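Side-chain contacts in Nrps/pks (PDB 4OPF), which is a ketosynthase domain of the oxazolomycin assembly line, related to enzymes that condense acyl chains, and may itself pass intermediates on rather than extend them: residues Pro64-Leu69 against Asp422-Ala427; Gly262-Asn267 against Phe396-Thr401; Ile292-Ala297 against Lys308-Val313. All coordinates share one frame; numbering follows the deposited sequence.

Interaction 1: residues Pro64-Leu69 against Asp422-Ala427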
# COMPACT_ATOMS: atom_id res chain seq x y z
N PRO A 64 10.75 10.99 -25.00
CA PRO A 64 11.00 11.74 -23.75
C PRO A 64 10.46 13.17 -23.81
O PRO A 64 9.94 13.66 -22.80
CB PRO A 64 12.53 11.81 -23.66
CG PRO A 64 13.03 10.76 -24.59
CD PRO A 64 12.00 10.66 -25.69
N GLY A 65 10.64 13.80 -24.97
CA GLY A 65 10.25 15.20 -25.20
C GLY A 65 8.79 15.47 -24.86
O GLY A 65 8.45 16.47 -24.20
N HIS A 66 7.93 14.55 -25.25
CA HIS A 66 6.52 14.68 -24.99
C HIS A 66 6.28 14.73 -23.52
O HIS A 66 5.40 15.44 -23.04
CB HIS A 66 5.75 13.54 -25.61
CG HIS A 66 4.28 13.78 -25.70
ND1 HIS A 66 3.68 14.23 -26.85
CD2 HIS A 66 3.30 13.67 -24.77
CE1 HIS A 66 2.38 14.36 -26.64
NE2 HIS A 66 2.13 14.03 -25.38
N PHE A 67 7.11 14.04 -22.77
CA PHE A 67 6.99 14.06 -21.31
C PHE A 67 7.90 15.02 -20.60
O PHE A 67 8.14 14.87 -19.39
CB PHE A 67 7.13 12.60 -20.79
CG PHE A 67 6.08 11.69 -21.35
CD1 PHE A 67 4.85 11.63 -20.76
CD2 PHE A 67 6.28 11.02 -22.54
CE1 PHE A 67 3.85 10.85 -21.32
CE2 PHE A 67 5.29 10.27 -23.12
CZ PHE A 67 4.07 10.16 -22.49
N HIS A 68 8.43 16.02 -21.32
CA HIS A 68 9.32 17.00 -20.69
C HIS A 68 10.52 16.38 -20.07
O HIS A 68 11.02 16.82 -19.03
CB HIS A 68 8.56 17.89 -19.67
CG HIS A 68 7.30 18.45 -20.23
ND1 HIS A 68 6.07 18.31 -19.61
CD2 HIS A 68 7.05 19.05 -21.43
CE1 HIS A 68 5.13 18.86 -20.37
NE2 HIS A 68 5.71 19.30 -21.49
N LEU A 69 11.08 15.40 -20.76
CA LEU A 69 12.29 14.75 -20.30
C LEU A 69 13.35 14.92 -21.36
O LEU A 69 13.08 14.88 -22.54
CB LEU A 69 12.07 13.25 -20.07
CG LEU A 69 11.11 12.88 -18.90
CD1 LEU A 69 10.76 11.40 -18.94
CD2 LEU A 69 11.70 13.27 -17.54
N ASP A 422 -8.26 10.37 -29.59
CA ASP A 422 -7.09 9.82 -30.29
C ASP A 422 -5.78 9.86 -29.44
O ASP A 422 -5.48 10.86 -28.78
CB ASP A 422 -6.81 10.62 -31.58
CG ASP A 422 -7.83 10.36 -32.70
OD1 ASP A 422 -8.45 9.26 -32.76
OD2 ASP A 422 -7.99 11.29 -33.53
N ARG A 423 -5.00 8.79 -29.52
CA ARG A 423 -3.67 8.77 -28.94
C ARG A 423 -2.80 9.77 -29.69
O ARG A 423 -2.80 9.77 -30.87
CB ARG A 423 -3.05 7.40 -29.11
CG ARG A 423 -3.69 6.32 -28.28
CD ARG A 423 -3.17 4.97 -28.76
NE ARG A 423 -3.40 4.00 -27.72
CZ ARG A 423 -2.65 2.93 -27.46
NH1 ARG A 423 -1.54 2.67 -28.20
NH2 ARG A 423 -3.01 2.13 -26.43
N PRO A 424 -2.06 10.62 -29.01
CA PRO A 424 -1.13 11.43 -29.81
C PRO A 424 -0.09 10.57 -30.52
O PRO A 424 0.22 9.46 -30.07
CB PRO A 424 -0.45 12.32 -28.79
CG PRO A 424 -0.56 11.57 -27.52
CD PRO A 424 -1.86 10.80 -27.56
N ARG A 425 0.41 11.06 -31.65
CA ARG A 425 1.49 10.37 -32.37
C ARG A 425 2.80 10.73 -31.68
O ARG A 425 3.25 11.87 -31.73
CB ARG A 425 1.57 10.81 -33.84
CG ARG A 425 0.32 10.55 -34.67
CD ARG A 425 0.34 11.39 -35.96
NE ARG A 425 -1.00 11.86 -36.33
CZ ARG A 425 -1.62 11.63 -37.48
NH1 ARG A 425 -2.84 12.12 -37.67
NH2 ARG A 425 -1.05 10.93 -38.46
N LEU A 426 3.41 9.74 -31.03
CA LEU A 426 4.67 9.94 -30.34
C LEU A 426 5.83 9.67 -31.31
O LEU A 426 5.74 8.82 -32.17
CB LEU A 426 4.74 9.01 -29.14
CG LEU A 426 3.68 9.19 -28.06
CD1 LEU A 426 3.94 8.20 -26.96
CD2 LEU A 426 3.70 10.60 -27.50
N ALA A 427 6.91 10.42 -31.20
CA ALA A 427 8.05 10.27 -32.11
C ALA A 427 9.13 9.47 -31.41
O ALA A 427 10.00 10.06 -30.76
CB ALA A 427 8.58 11.62 -32.56
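H66 and L426 have the closest CA atoms of the two segments, 7.4 Å apart. Residues 64-69 curl into a tight turn in which the O of P64 receives the N of L69 at 2.9 Å, whereas residues 422-427 run past in an extended conformation. The contact between them is carried by the H66 ring. Its CG lies anti to the backbone N (chi1 -165°), which swings the imidazole out to L426. There the CD2 methyl forms a CH-pi contact over one face, displaced toward the rim and 3.7 Å from both CG and ND1 of H66. P424 comes in obliquely, with its CB 4.1 Å from CE1 of H66. This is how the tail that follows the last strand of the thiolase-type fold returns to its N-terminal half: P424 also rests on L89 and L426 on E86, both from helix 79-95. Cutting H66 back to an alanine is likely to leave the CD2 methyl of L426 without its ring and to open a gap beside P424. D63 adds a polar tie between the segments, its OD1 accepting the backbone N of H66 and its OD2 that of A427.

Interaction 2: residues Gly262-Asn267 against Phe396-Thr401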
# COMPACT_ATOMS: atom_id res chain seq x y z
N GLY A 262 7.17 -23.86 3.19
CA GLY A 262 8.19 -23.20 2.42
C GLY A 262 7.59 -22.30 1.37
O GLY A 262 6.42 -21.91 1.49
N PRO A 263 8.37 -21.98 0.33
CA PRO A 263 7.97 -20.91 -0.59
C PRO A 263 6.84 -21.29 -1.56
O PRO A 263 5.86 -20.56 -1.68
CB PRO A 263 9.28 -20.57 -1.33
CG PRO A 263 10.27 -21.67 -1.01
CD PRO A 263 9.62 -22.66 -0.08
N ALA A 264 6.96 -22.44 -2.24
CA ALA A 264 5.93 -22.86 -3.21
C ALA A 264 4.80 -23.71 -2.59
O ALA A 264 4.12 -24.44 -3.32
CB ALA A 264 6.57 -23.63 -4.36
N THR A 265 4.64 -23.63 -1.26
CA THR A 265 3.64 -24.43 -0.54
C THR A 265 2.41 -23.55 -0.32
O THR A 265 2.44 -22.60 0.45
CB THR A 265 4.19 -24.98 0.78
OG1 THR A 265 5.41 -25.66 0.51
CG2 THR A 265 3.19 -25.97 1.42
N PRO A 266 1.36 -23.83 -1.06
CA PRO A 266 0.13 -23.08 -0.95
C PRO A 266 -0.61 -23.37 0.38
O PRO A 266 -0.33 -24.37 1.03
CB PRO A 266 -0.70 -23.59 -2.14
CG PRO A 266 0.24 -24.38 -2.96
CD PRO A 266 1.25 -24.94 -2.02
N ASN A 267 -1.47 -22.44 0.79
CA ASN A 267 -2.31 -22.61 1.96
C ASN A 267 -3.71 -22.64 1.38
O ASN A 267 -4.25 -21.63 1.02
CB ASN A 267 -2.15 -21.43 2.92
CG ASN A 267 -3.04 -21.54 4.11
OD1 ASN A 267 -4.00 -22.29 4.09
ND2 ASN A 267 -2.75 -20.80 5.18
N PHE A 396 -2.36 -15.65 -6.80
CA PHE A 396 -1.89 -16.25 -5.59
C PHE A 396 -0.38 -16.38 -5.77
O PHE A 396 0.07 -17.18 -6.55
CB PHE A 396 -2.48 -17.61 -5.37
CG PHE A 396 -3.98 -17.69 -5.43
CD1 PHE A 396 -4.81 -16.66 -5.05
CD2 PHE A 396 -4.55 -18.86 -5.83
CE1 PHE A 396 -6.18 -16.80 -5.06
CE2 PHE A 396 -5.91 -19.01 -5.86
CZ PHE A 396 -6.73 -18.00 -5.49
N ALA A 397 0.38 -15.54 -5.10
CA ALA A 397 1.81 -15.43 -5.30
C ALA A 397 2.57 -16.34 -4.37
O ALA A 397 2.19 -16.53 -3.24
CB ALA A 397 2.23 -14.00 -5.07
N ASP A 398 3.68 -16.89 -4.85
CA ASP A 398 4.61 -17.69 -4.03
C ASP A 398 5.04 -17.02 -2.72
O ASP A 398 5.03 -17.68 -1.66
CB ASP A 398 5.84 -18.10 -4.85
CG ASP A 398 5.58 -19.34 -5.72
OD1 ASP A 398 4.55 -20.05 -5.49
OD2 ASP A 398 6.40 -19.60 -6.62
N GLY A 399 5.38 -15.74 -2.78
CA GLY A 399 5.59 -14.93 -1.55
C GLY A 399 4.58 -15.02 -0.38
O GLY A 399 4.92 -14.72 0.73
N GLY A 400 3.34 -15.45 -0.59
CA GLY A 400 2.40 -15.54 0.53
C GLY A 400 1.14 -14.77 0.24
O GLY A 400 0.10 -15.07 0.79
N THR A 401 1.21 -13.80 -0.64
CA THR A 401 0.08 -12.88 -0.89
C THR A 401 -0.95 -13.47 -1.88
O THR A 401 -0.58 -13.89 -2.95
CB THR A 401 0.57 -11.53 -1.46
OG1 THR A 401 1.36 -10.84 -0.47
CG2 THR A 401 -0.58 -10.62 -1.77
O HOH W 1 2.93 -21.12 -2.65
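D398 faces P263 and A264 across the surface end of a glycine-rich turn that links strands 390-396 and 401-408; its sequence corresponds to the GFGGTN loop of ketosynthases. The turn is type I, from A397 to G400, closed by the N of G400 on the O of A397 at 3.1 Å. It shows how two loops can meet with few side chains: a backbone carbonyl and CA on one face a short side chain and a carbonyl on the other. Along that side chain, CB of D398 lies 4.0 Å from the carbonyl O of P263. CG is then turned anti to the carbonyl carbon, beside the backbone N (chi1 -82°), and the carboxylate reaches out alongside the other loop. At the tip, OD1 lies 3.9 Å from CA of A264, and the CB methyl of A264 is only slightly farther off. A water lies between the loops and can donate to the O of P263 at 3.1 Å; its bond to OD1 of D398 is weak. Acceptors near this water outnumber its protons, so both links need not be made at once.

Deeper in, further bonds place the two loops. N267 caps helix 268-282, weakly through OD1 to the N of A270, while its ND2 holds the O of D257, whose backbone in turn bonds with G400. A397 packs on S161 and on C160, which by its TACSS sequence is probably the active-site cysteine of ketosynthases. P263 and A264 are exposed and poorly ordered. The closest approach across the segments is therefore uncertain in detail: two acceptors, not a hydrogen bond, with the O of P263 3.0 Å from the O of D398.

Interaction 3: residues Ile292-Ala297 against Lys308-Val313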
# COMPACT_ATOMS: atom_id res chain seq x y z
N ILE A 292 -13.98 -17.44 -14.26
CA ILE A 292 -12.85 -17.11 -13.42
C ILE A 292 -11.55 -17.20 -14.25
O ILE A 292 -11.23 -18.25 -14.81
CB ILE A 292 -12.76 -18.08 -12.26
CG1 ILE A 292 -14.09 -18.04 -11.49
CG2 ILE A 292 -11.61 -17.76 -11.35
CD1 ILE A 292 -14.11 -18.98 -10.35
N GLU A 293 -10.84 -16.08 -14.32
CA GLU A 293 -9.45 -16.05 -14.72
C GLU A 293 -8.62 -16.54 -13.51
O GLU A 293 -8.40 -15.83 -12.54
CB GLU A 293 -9.07 -14.65 -15.15
CG GLU A 293 -7.55 -14.38 -15.36
CD GLU A 293 -6.96 -14.99 -16.62
OE1 GLU A 293 -7.78 -15.46 -17.48
OE2 GLU A 293 -5.66 -15.01 -16.76
N THR A 294 -8.12 -17.76 -13.62
CA THR A 294 -7.51 -18.49 -12.55
C THR A 294 -6.07 -18.01 -12.33
O THR A 294 -5.46 -17.40 -13.19
CB THR A 294 -7.45 -20.01 -12.87
OG1 THR A 294 -6.67 -20.22 -14.07
CG2 THR A 294 -8.82 -20.58 -13.09
N ASN A 295 -5.53 -18.37 -11.18
CA ASN A 295 -4.14 -18.15 -10.88
C ASN A 295 -3.21 -18.89 -11.81
O ASN A 295 -2.25 -18.34 -12.31
CB ASN A 295 -3.83 -18.56 -9.47
CG ASN A 295 -2.41 -18.23 -9.10
OD1 ASN A 295 -1.96 -17.12 -9.27
ND2 ASN A 295 -1.67 -19.24 -8.67
N ALA A 296 -3.51 -20.16 -12.01
CA ALA A 296 -2.82 -20.94 -13.02
C ALA A 296 -1.34 -21.01 -12.79
O ALA A 296 -0.54 -20.57 -13.60
CB ALA A 296 -3.16 -20.42 -14.41
N ALA A 297 -0.96 -21.57 -11.67
CA ALA A 297 0.45 -21.61 -11.29
C ALA A 297 1.27 -22.42 -12.28
O ALA A 297 2.41 -22.12 -12.49
CB ALA A 297 0.60 -22.21 -9.89
N LYS A 308 -9.88 -27.30 -6.56
CA LYS A 308 -10.71 -27.70 -5.43
C LYS A 308 -11.18 -26.52 -4.65
O LYS A 308 -12.28 -26.51 -4.16
CB LYS A 308 -9.93 -28.63 -4.51
CG LYS A 308 -9.66 -29.96 -5.18
CD LYS A 308 -8.91 -30.90 -4.24
CE LYS A 308 -8.65 -32.25 -4.93
NZ LYS A 308 -7.78 -33.18 -4.13
N ALA A 309 -10.36 -25.48 -4.54
CA ALA A 309 -10.77 -24.32 -3.75
C ALA A 309 -11.86 -23.52 -4.48
O ALA A 309 -12.84 -23.05 -3.84
CB ALA A 309 -9.56 -23.42 -3.47
N ILE A 310 -11.69 -23.34 -5.79
CA ILE A 310 -12.79 -22.79 -6.63
C ILE A 310 -14.12 -23.57 -6.48
O ILE A 310 -15.16 -22.97 -6.19
CB ILE A 310 -12.38 -22.73 -8.10
CG1 ILE A 310 -11.27 -21.66 -8.22
CG2 ILE A 310 -13.60 -22.35 -8.98
CD1 ILE A 310 -10.52 -21.73 -9.54
N ALA A 311 -14.07 -24.87 -6.61
CA ALA A 311 -15.27 -25.66 -6.45
C ALA A 311 -15.90 -25.45 -5.07
O ALA A 311 -17.14 -25.26 -4.95
CB ALA A 311 -14.99 -27.14 -6.69
N ALA A 312 -15.06 -25.44 -4.02
CA ALA A 312 -15.57 -25.34 -2.66
C ALA A 312 -16.22 -23.99 -2.39
O ALA A 312 -17.23 -23.91 -1.72
CB ALA A 312 -14.49 -25.65 -1.63
N VAL A 313 -15.68 -22.92 -2.94
CA VAL A 313 -16.18 -21.62 -2.65
C VAL A 313 -17.32 -21.25 -3.61
O VAL A 313 -18.33 -20.69 -3.18
CB VAL A 313 -15.08 -20.56 -2.78
CG1 VAL A 313 -15.68 -19.15 -2.84
CG2 VAL A 313 -14.11 -20.63 -1.62
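I310 meets I292 and T294 with two different branches, so that a single helix residue packs against the end of a strand and the loop after it. Its CG2 methyl touches CD1 of I292 at 3.7 Å, the two side chains overlapping as they run in opposing senses. The extended I292 chain, with chi2 at 179°, carries CD1 toward the helix. The other branch of I310 ends in CD1, which lies 4.1 Å from the CG2 methyl of T294, whose side chain is roughly perpendicular to that of I310. All three residues are buried, and the contact is purely apolar.

The next shell explains why T294 offers a methyl here. Its OG1 is tucked back over the main chain (chi1 60°) and bonds to the O of G325, leaving CG2 for I310. One turn earlier on the helix, E306 takes the N of N295 and the N of A296 on its two carboxylate oxygens, fixing the loop against the same helix that supplies I310. By sequence, N295 stands where condensing ketosynthases usually carry the histidine of their HGTGT motif, consistent with a domain that does not elongate.

Farther out, I292 shares backbone bonds with S323 and G325, and E293 with A392 and S394, placing strand 291-293 within the large mixed sheet. Helix 300-314 is the connection of a beta-alpha-beta crossover from this strand to strand 322-325; M275 of helix 268-282 also packs on I310, while L324 of strand 322-325 lies against both I292 and T294.

The three contacts are nested along the chain: interaction 3 lies inside the loop closed by interaction 2, and both lie inside the loop closed by interaction 1. Interactions 2 and 3 have centres 15 Å apart and touch where OD1 of N295 lies 2.9 Å from the N of F396, a probable hydrogen bond from the end of strand 390-396 to the loop after its parallel neighbour 291-293. Helix 300-314 supplies I310 to interaction 3 and packs on P266 and F396 of interaction 2. Interaction 1 sits across the chain's centre, its own centre about 40 Å from either. Two surface contacts thus lie on opposite sides, one of them next to the buried interaction 3.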